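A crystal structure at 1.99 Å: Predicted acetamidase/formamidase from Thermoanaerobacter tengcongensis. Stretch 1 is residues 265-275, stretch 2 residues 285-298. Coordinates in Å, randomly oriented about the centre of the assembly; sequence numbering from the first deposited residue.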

# COMPACT_ATOMS: atom_id res chain seq x y z
N THR A 265 -12.73 13.62 3.59
CA THR A 265 -13.03 13.43 2.16
C THR A 265 -11.81 13.75 1.29
O THR A 265 -11.59 13.11 0.21
CB THR A 265 -14.22 14.24 1.68
OG1 THR A 265 -14.02 15.63 1.95
CG2 THR A 265 -15.58 13.75 2.35
N LEU A 266 -11.03 14.72 1.72
CA LEU A 266 -9.73 15.03 1.07
C LEU A 266 -8.77 13.79 1.14
O LEU A 266 -8.17 13.40 0.10
CB LEU A 266 -9.02 16.19 1.79
CG LEU A 266 -7.61 16.56 1.21
CD1 LEU A 266 -7.72 17.01 -0.17
CD2 LEU A 266 -6.90 17.68 2.01
N PHE A 267 -8.68 13.18 2.33
CA PHE A 267 -7.84 12.03 2.53
C PHE A 267 -8.35 10.84 1.68
O PHE A 267 -7.54 10.01 1.22
CB PHE A 267 -7.91 11.60 3.96
CG PHE A 267 -7.02 12.42 4.91
CD1 PHE A 267 -6.50 13.66 4.53
CD2 PHE A 267 -6.78 11.97 6.15
CE1 PHE A 267 -5.67 14.39 5.39
CE2 PHE A 267 -5.98 12.70 7.04
CZ PHE A 267 -5.42 13.93 6.64
N SER A 268 -9.66 10.73 1.57
CA SER A 268 -10.22 9.62 0.86
C SER A 268 -9.83 9.66 -0.61
O SER A 268 -9.85 8.57 -1.28
CB SER A 268 -11.76 9.64 0.93
OG SER A 268 -12.34 8.32 1.05
N ILE A 269 -9.61 10.86 -1.16
CA ILE A 269 -9.39 10.98 -2.60
C ILE A 269 -7.98 11.27 -3.05
O ILE A 269 -7.63 11.09 -4.29
CB ILE A 269 -10.34 12.03 -3.27
CG1 ILE A 269 -10.02 13.46 -2.83
CG2 ILE A 269 -11.81 11.64 -3.03
CD1 ILE A 269 -10.85 14.55 -3.66
N THR A 270 -7.17 11.78 -2.11
CA THR A 270 -5.85 12.11 -2.45
C THR A 270 -4.79 11.57 -1.54
O THR A 270 -3.59 11.72 -1.83
CB THR A 270 -5.77 13.64 -2.65
OG1 THR A 270 -4.64 13.91 -3.50
CG2 THR A 270 -5.65 14.32 -1.34
N GLY A 271 -5.18 10.86 -0.48
CA GLY A 271 -4.21 10.19 0.33
C GLY A 271 -4.24 8.67 0.13
O GLY A 271 -5.27 8.09 -0.26
N ASN A 272 -3.11 8.00 0.42
CA ASN A 272 -2.91 6.59 0.05
C ASN A 272 -2.49 5.84 1.27
O ASN A 272 -1.38 6.12 1.84
CB ASN A 272 -1.80 6.47 -1.06
CG ASN A 272 -2.25 7.03 -2.38
OD1 ASN A 272 -3.23 6.60 -2.92
ND2 ASN A 272 -1.49 7.99 -2.94
N ALA A 273 -3.35 4.97 1.76
CA ALA A 273 -2.92 4.11 2.84
C ALA A 273 -1.98 3.06 2.23
O ALA A 273 -2.32 2.53 1.20
CB ALA A 273 -4.14 3.46 3.40
N GLN A 274 -0.85 2.71 2.87
CA GLN A 274 0.19 1.91 2.17
C GLN A 274 0.74 1.00 3.27
O GLN A 274 0.46 1.20 4.48
CB GLN A 274 1.26 2.85 1.62
CG GLN A 274 0.70 3.81 0.57
CD GLN A 274 1.79 4.56 -0.18
OE1 GLN A 274 2.80 4.88 0.46
NE2 GLN A 274 1.61 4.88 -1.52
N ILE A 275 1.41 -0.05 2.84
CA ILE A 275 1.95 -1.03 3.72
C ILE A 275 3.48 -0.97 3.72
O ILE A 275 4.17 -0.88 2.62
CB ILE A 275 1.48 -2.45 3.26
CG1 ILE A 275 -0.03 -2.67 3.55
CG2 ILE A 275 2.19 -3.58 4.06
CD1 ILE A 275 -0.58 -3.88 2.73
N ALA A 285 2.35 0.31 8.79
CA ALA A 285 1.66 0.88 7.69
C ALA A 285 1.91 2.32 7.64
O ALA A 285 2.51 2.90 8.57
CB ALA A 285 0.07 0.68 7.88
N ARG A 286 1.42 2.92 6.58
CA ARG A 286 1.58 4.31 6.47
C ARG A 286 0.46 5.02 5.81
O ARG A 286 -0.35 4.38 5.14
CB ARG A 286 2.90 4.61 5.82
CG ARG A 286 3.09 4.20 4.45
CD ARG A 286 4.59 4.19 4.07
NE ARG A 286 4.61 3.93 2.62
CZ ARG A 286 4.99 2.79 2.03
NH1 ARG A 286 5.66 1.88 2.71
NH2 ARG A 286 4.95 2.69 0.68
N PHE A 287 0.34 6.33 6.02
CA PHE A 287 -0.58 7.12 5.17
C PHE A 287 0.07 8.30 4.47
O PHE A 287 0.65 9.18 5.10
CB PHE A 287 -1.77 7.58 6.03
CG PHE A 287 -2.87 8.24 5.20
CD1 PHE A 287 -3.69 7.45 4.40
CD2 PHE A 287 -3.13 9.61 5.31
CE1 PHE A 287 -4.67 8.00 3.60
CE2 PHE A 287 -4.16 10.16 4.49
CZ PHE A 287 -4.96 9.36 3.70
N SER A 288 -0.03 8.36 3.14
CA SER A 288 0.85 9.24 2.41
C SER A 288 -0.01 10.26 1.68
O SER A 288 -0.96 9.85 0.98
CB SER A 288 1.47 8.34 1.37
OG SER A 288 2.35 8.98 0.53
N LEU A 289 0.40 11.55 1.69
CA LEU A 289 -0.19 12.64 0.88
C LEU A 289 0.90 13.30 0.01
O LEU A 289 2.04 13.34 0.38
CB LEU A 289 -0.82 13.70 1.77
CG LEU A 289 -2.13 13.22 2.39
CD1 LEU A 289 -2.41 13.92 3.77
CD2 LEU A 289 -3.28 13.47 1.34
N PRO A 290 0.52 13.80 -1.14
CA PRO A 290 1.44 14.58 -1.94
C PRO A 290 1.90 15.80 -1.16
O PRO A 290 1.12 16.51 -0.60
CB PRO A 290 0.58 15.03 -3.16
CG PRO A 290 -0.50 14.04 -3.25
CD PRO A 290 -0.82 13.75 -1.73
N ASN A 291 3.19 16.14 -1.21
CA ASN A 291 3.66 17.36 -0.54
C ASN A 291 2.94 18.64 -0.94
O ASN A 291 2.79 19.54 -0.12
CB ASN A 291 5.16 17.54 -0.74
CG ASN A 291 5.95 16.44 -0.10
OD1 ASN A 291 5.50 15.76 0.88
ND2 ASN A 291 7.16 16.31 -0.54
N TRP A 292 2.48 18.78 -2.17
CA TRP A 292 1.98 20.13 -2.52
C TRP A 292 0.60 20.40 -1.83
O TRP A 292 0.18 21.54 -1.60
CB TRP A 292 1.89 20.31 -4.04
CG TRP A 292 0.87 19.43 -4.67
CD1 TRP A 292 1.02 18.13 -5.02
CD2 TRP A 292 -0.47 19.81 -5.05
NE1 TRP A 292 -0.17 17.65 -5.53
CE2 TRP A 292 -1.08 18.68 -5.60
CE3 TRP A 292 -1.21 21.00 -4.97
CZ2 TRP A 292 -2.37 18.70 -6.09
CZ3 TRP A 292 -2.49 21.03 -5.46
CH2 TRP A 292 -3.08 19.87 -5.98
N ILE A 293 -0.12 19.35 -1.51
CA ILE A 293 -1.32 19.50 -0.68
C ILE A 293 -0.98 20.03 0.71
O ILE A 293 -1.51 21.06 1.15
CB ILE A 293 -2.06 18.16 -0.50
CG1 ILE A 293 -2.30 17.44 -1.82
CG2 ILE A 293 -3.38 18.37 0.18
CD1 ILE A 293 -3.66 17.50 -2.28
N LEU A 294 -0.06 19.40 1.43
CA LEU A 294 0.29 19.96 2.71
C LEU A 294 0.78 21.41 2.52
O LEU A 294 0.49 22.35 3.29
CB LEU A 294 1.45 19.20 3.36
CG LEU A 294 1.46 17.74 3.77
CD1 LEU A 294 1.46 17.67 5.26
CD2 LEU A 294 0.34 16.91 3.18
N GLU A 295 1.58 21.58 1.48
CA GLU A 295 2.17 22.90 1.18
C GLU A 295 1.05 23.93 1.01
O GLU A 295 1.12 25.01 1.57
CB GLU A 295 3.01 22.77 -0.08
CG GLU A 295 3.73 24.02 -0.57
CD GLU A 295 4.44 24.75 0.55
OE1 GLU A 295 4.76 24.15 1.60
OE2 GLU A 295 4.70 25.95 0.37
N SER A 296 0.01 23.60 0.26
CA SER A 296 -1.04 24.61 0.10
C SER A 296 -1.55 25.07 1.44
O SER A 296 -1.83 26.26 1.59
CB SER A 296 -2.18 24.07 -0.70
OG SER A 296 -1.76 23.86 -2.03
N TYR A 297 -1.68 24.16 2.42
CA TYR A 297 -2.27 24.58 3.70
C TYR A 297 -1.21 24.98 4.64
O TYR A 297 -1.42 24.94 5.86
CB TYR A 297 -3.15 23.53 4.35
CG TYR A 297 -4.36 23.10 3.57
CD1 TYR A 297 -4.22 22.13 2.62
CD2 TYR A 297 -5.64 23.62 3.80
CE1 TYR A 297 -5.25 21.63 1.93
CE2 TYR A 297 -6.76 23.12 3.04
CZ TYR A 297 -6.51 22.12 2.10
OH TYR A 297 -7.45 21.46 1.29
N GLY A 298 -0.06 25.35 4.08
CA GLY A 298 0.99 25.95 4.88
C GLY A 298 1.50 25.00 5.96
O GLY A 298 2.03 25.46 6.99
O HOH W 1 1.02 9.06 -1.93
O HOH W 2 4.16 7.27 -0.23

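Two antiparallel strands, 272-275 and 285-290, form the centre of this contact. Four backbone hydrogen bonds join them. N272 N donates to S288 O and S288 N donates to N272 O, both at 2.9 Å. The pattern repeats two residues on, where Q274 N donates to R286 O and R286 N to Q274 O, again both at 2.9 Å. Between these pairs, A273 lies opposite F287 as a non-hydrogen-bonded pair; beyond Q274 and R286, I275 lies opposite A285 in the same way. CA-H...O contacts supplement the ladder, among them G271 CA to S288 O at 3.3 Å and A273 CA to R286 O at 3.5 Å.

The side chains of N272, Q274, R286 and S288 share one face of the sheet, and all are polar. Q274 and R286 are cross-strand neighbours, and their side chains meet. R286 NE donates to Q274 OE1 at 3.0 Å. R286 NH2 adds a weak hydrogen bond to Q274 OE1 at 3.1 Å. One amide oxygen thus accepts hydrogen bonds from two guanidinium nitrogens, one of them weak. Q274 CB lies over one face of the guanidinium, so the aliphatic base of the glutamine covers the flat group that its tip binds. The arginine is buried, but its nitrogens are not left without partners: NH2 also bonds elsewhere in the structure.

Two waters extend this polar face. Water 1 accepts from N272 ND2 at 2.9 Å and lies 2.8 Å from S288 OG, to which it is also hydrogen-bonded. Water 2 donates to Q274 OE1 at 2.8 Å and is hydrogen-bonded to S288 OG at 2.6 Å. The small serine hydroxyl therefore links to both N272 and Q274 through water.

The other face carries A273, I275, A285 and F287, all apolar and buried. The small side chain of A273 sits beside the large ring of F287, with A273 CB 4.1 Å from F287 CD1. The ring reaches on toward the helix of the first stretch. There F287 CE2 lies over one face of the F267 ring, 3.6 Å from F267 CD2. The two ring planes are inclined at 45°, with centroids 5.1 Å apart.

G271 follows the helix and leaves its conformation, leading into the strand. G271 CA lies 3.6 Å from F287 CZ and 3.6 Å from L289 CD2. An ideal CB on G271 would fall 2.3 Å from F287 CZ, a clash, so glycine fits the space.

Packing continues beyond the sheet. The helix 265-270 runs nearly perpendicular to strand 285-290. L289 CD1 lies 3.7 Å from F267 CE1, while L289 CD2 lies 3.7 Å from T270 CG2. The T270 methyl also meets the second helix, with T270 CG2 3.9 Å from I293 CD1. P290 occupies the N-cap position of that helix, and P290 CD lies 3.4 Å from T270 O. Farther out, L266 CD2 packs 4.0 Å from I293 CG2 and 4.3 Å from Y297 CE1. Together the two stretches bury 770 Å², counting both sides.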